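Local coordinates for ActII protein (Streptomyces coelicolor, PDB 2OPT), which probably binds promoter DNA as a TetR-family transcriptional repressor, and is bound by the antibiotic actinorhodin and by its biosynthetic precursor (S)-DNPA, at residues L54-T63 and I99-G110. Residues are numbered along the deposited sequence; the frame is centred on the assembly and turned at random.
Sequences LDLVFDIVLT and IAIDRVPLGPNG
Asp59 of helix 50-61 meets the first turn of helix 108-123 with both carboxylate oxygens on their syn sides: Asn109 N reaches OD2 at 2.8 Å (N-H...O 160°) and Gly110 N reaches OD1 at 2.8 Å. A water links OD1 to N of the N-cap Gly107. Asn109 ND2 adds a bond to Asp59 O (3.0 Å) from above the carbonyl plane.

In the middle, Phe58 CG lies anti to the backbone N (chi1 -178°), directing the ring at helix 96-100 and the loop after it; Ala100 CA makes a CH-pi contact over one face, 4.1 Å from the centroid, and Pro105 CB touches Phe58 CE2 and Leu62 CD1.

At the far end Arg103 NE forms a salt bridge with Asp55 OD1 (2.6 Å), on its anti side, and Leu54 CB lies over one guanidinium face, toward its rim. Arg103 NH1 holds Ile99 O almost straight (173°), and NH2 bonds Asp51 O. A leucine here would probably leave Asp55 without its cationic mate and Ile99 O without this donor.

As in TetR relatives, helix 50-61 probably links the predicted helix-turn-helix to the ligand-binding domain. The charge pair and the doubly bonded carboxylate, flanking an apolar centre, probably fix how it sits on 99-110.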
# COMPACT_ATOMS: atom_id res chain seq x y z
N LEU A 54 -17.62 11.30 1.63
CA LEU A 54 -16.20 11.01 1.74
C LEU A 54 -15.47 11.20 0.40
O LEU A 54 -14.33 11.64 0.39
CB LEU A 54 -16.00 9.59 2.31
CG LEU A 54 -16.38 9.44 3.79
CD1 LEU A 54 -16.15 8.01 4.21
CD2 LEU A 54 -15.59 10.44 4.68
N ASP A 55 -16.10 10.85 -0.73
CA ASP A 55 -15.49 11.09 -2.06
C ASP A 55 -15.22 12.58 -2.17
O ASP A 55 -14.21 13.02 -2.74
CB ASP A 55 -16.48 10.72 -3.19
CG ASP A 55 -16.66 9.19 -3.39
OD1 ASP A 55 -15.76 8.42 -3.03
OD2 ASP A 55 -17.67 8.77 -4.02
N LEU A 56 -16.14 13.39 -1.63
CA LEU A 56 -16.01 14.85 -1.76
C LEU A 56 -14.92 15.44 -0.86
O LEU A 56 -14.27 16.44 -1.22
CB LEU A 56 -17.36 15.51 -1.49
CG LEU A 56 -18.51 15.30 -2.49
CD1 LEU A 56 -19.78 15.96 -1.94
CD2 LEU A 56 -18.19 15.87 -3.84
N VAL A 57 -14.82 14.88 0.35
CA VAL A 57 -13.83 15.29 1.35
C VAL A 57 -12.46 14.91 0.73
O VAL A 57 -11.53 15.70 0.75
CB VAL A 57 -14.08 14.57 2.67
CG1 VAL A 57 -12.93 14.76 3.62
CG2 VAL A 57 -15.37 15.07 3.36
N PHE A 58 -12.37 13.73 0.13
CA PHE A 58 -11.13 13.35 -0.51
C PHE A 58 -10.72 14.36 -1.59
O PHE A 58 -9.56 14.78 -1.62
CB PHE A 58 -11.24 11.92 -1.07
CG PHE A 58 -9.96 11.40 -1.74
CD1 PHE A 58 -8.71 11.71 -1.23
CD2 PHE A 58 -10.04 10.56 -2.85
CE1 PHE A 58 -7.54 11.23 -1.83
CE2 PHE A 58 -8.90 10.06 -3.45
CZ PHE A 58 -7.65 10.39 -2.93
N ASP A 59 -11.65 14.76 -2.46
CA ASP A 59 -11.25 15.68 -3.52
C ASP A 59 -10.89 17.06 -3.00
O ASP A 59 -9.99 17.73 -3.54
CB ASP A 59 -12.32 15.81 -4.58
CG ASP A 59 -11.75 16.37 -5.85
OD1 ASP A 59 -10.96 15.65 -6.50
OD2 ASP A 59 -11.98 17.59 -6.11
N ILE A 60 -11.55 17.51 -1.95
CA ILE A 60 -11.30 18.89 -1.54
C ILE A 60 -9.89 19.18 -1.00
O ILE A 60 -9.35 20.27 -1.17
CB ILE A 60 -12.39 19.35 -0.56
CG1 ILE A 60 -12.61 20.85 -0.76
CG2 ILE A 60 -12.03 18.97 0.93
CD1 ILE A 60 -13.87 21.32 -0.12
N VAL A 61 -9.30 18.21 -0.30
CA VAL A 61 -7.97 18.37 0.29
C VAL A 61 -6.86 18.29 -0.81
O VAL A 61 -5.75 18.73 -0.61
CB VAL A 61 -7.72 17.26 1.35
CG1 VAL A 61 -8.61 17.47 2.51
CG2 VAL A 61 -8.01 15.83 0.76
N LEU A 62 -7.17 17.66 -1.95
CA LEU A 62 -6.21 17.51 -3.05
C LEU A 62 -5.82 18.82 -3.68
O LEU A 62 -4.83 18.89 -4.40
CB LEU A 62 -6.80 16.62 -4.14
CG LEU A 62 -6.94 15.15 -3.73
CD1 LEU A 62 -7.45 14.28 -4.93
CD2 LEU A 62 -5.56 14.64 -3.31
N THR A 63 -6.60 19.87 -3.40
CA THR A 63 -6.20 21.20 -3.72
C THR A 63 -4.85 21.49 -3.12
O THR A 63 -4.12 22.32 -3.65
CB THR A 63 -7.23 22.27 -3.21
OG1 THR A 63 -7.03 23.45 -3.99
CG2 THR A 63 -7.02 22.65 -1.74
N ILE A 99 -9.39 7.06 3.84
CA ILE A 99 -10.42 7.34 2.85
C ILE A 99 -9.86 7.15 1.46
O ILE A 99 -10.52 6.61 0.58
CB ILE A 99 -10.88 8.81 3.01
CG1 ILE A 99 -11.56 9.03 4.36
CG2 ILE A 99 -11.75 9.27 1.86
CD1 ILE A 99 -11.74 10.51 4.68
N ALA A 100 -8.63 7.64 1.27
CA ALA A 100 -7.96 7.65 -0.03
C ALA A 100 -7.65 6.28 -0.58
O ALA A 100 -7.62 6.11 -1.78
CB ALA A 100 -6.67 8.43 0.05
N ILE A 101 -7.38 5.32 0.29
CA ILE A 101 -6.72 4.06 -0.13
C ILE A 101 -7.52 3.23 -1.17
O ILE A 101 -6.92 2.52 -2.03
CB ILE A 101 -6.29 3.22 1.13
CG1 ILE A 101 -5.19 2.17 0.83
CG2 ILE A 101 -7.51 2.73 1.97
CD1 ILE A 101 -5.07 1.68 -0.60
N ASP A 102 -8.84 3.29 -1.09
CA ASP A 102 -9.76 2.56 -1.94
C ASP A 102 -10.43 3.48 -3.01
O ASP A 102 -11.38 3.08 -3.68
CB ASP A 102 -10.84 1.97 -1.03
CG ASP A 102 -11.61 3.06 -0.27
OD1 ASP A 102 -10.99 4.03 0.21
OD2 ASP A 102 -12.85 2.94 -0.15
N ARG A 103 -9.97 4.72 -3.12
CA ARG A 103 -10.62 5.71 -4.00
C ARG A 103 -9.71 6.15 -5.17
O ARG A 103 -8.49 6.15 -5.04
CB ARG A 103 -11.07 6.92 -3.17
CG ARG A 103 -12.25 6.61 -2.25
CD ARG A 103 -12.72 7.86 -1.47
NE ARG A 103 -14.13 7.69 -1.12
CZ ARG A 103 -14.59 6.97 -0.09
NH1 ARG A 103 -13.75 6.37 0.75
NH2 ARG A 103 -15.90 6.87 0.11
N VAL A 104 -10.33 6.51 -6.30
CA VAL A 104 -9.61 7.04 -7.46
C VAL A 104 -9.80 8.57 -7.43
O VAL A 104 -10.92 9.03 -7.38
CB VAL A 104 -10.12 6.41 -8.81
CG1 VAL A 104 -9.59 7.17 -10.03
CG2 VAL A 104 -9.78 4.89 -8.89
N PRO A 105 -8.70 9.33 -7.38
CA PRO A 105 -8.85 10.78 -7.27
C PRO A 105 -9.24 11.37 -8.62
O PRO A 105 -8.42 11.98 -9.30
CB PRO A 105 -7.46 11.25 -6.79
CG PRO A 105 -6.49 10.17 -7.15
CD PRO A 105 -7.28 8.89 -7.42
N LEU A 106 -10.50 11.18 -9.00
CA LEU A 106 -11.04 11.76 -10.22
C LEU A 106 -12.25 12.68 -9.98
O LEU A 106 -13.18 12.71 -10.79
CB LEU A 106 -11.38 10.66 -11.22
CG LEU A 106 -10.43 10.35 -12.39
CD1 LEU A 106 -9.04 11.04 -12.34
CD2 LEU A 106 -10.26 8.86 -12.49
N GLY A 107 -12.27 13.39 -8.85
CA GLY A 107 -13.09 14.57 -8.80
C GLY A 107 -12.27 15.71 -9.41
O GLY A 107 -11.17 15.50 -9.92
N PRO A 108 -12.78 16.95 -9.32
CA PRO A 108 -12.18 18.16 -9.88
C PRO A 108 -10.73 18.30 -9.54
O PRO A 108 -9.91 18.38 -10.43
CB PRO A 108 -12.96 19.27 -9.20
CG PRO A 108 -14.28 18.64 -8.78
CD PRO A 108 -14.06 17.20 -8.62
N ASN A 109 -10.39 18.37 -8.26
CA ASN A 109 -9.00 18.59 -7.89
C ASN A 109 -8.15 17.39 -8.26
O ASN A 109 -6.98 17.53 -8.68
CB ASN A 109 -8.87 18.90 -6.41
CG ASN A 109 -9.40 20.24 -6.10
OD1 ASN A 109 -9.14 21.22 -6.81
ND2 ASN A 109 -10.20 20.30 -5.05
N GLY A 110 -8.76 16.21 -8.15
CA GLY A 110 -8.02 15.00 -8.44
C GLY A 110 -7.65 14.90 -9.90
O GLY A 110 -6.51 14.51 -10.21
O HOH W 1 -10.82 13.17 -6.38
O HOH W 2 -8.93 23.92 -6.37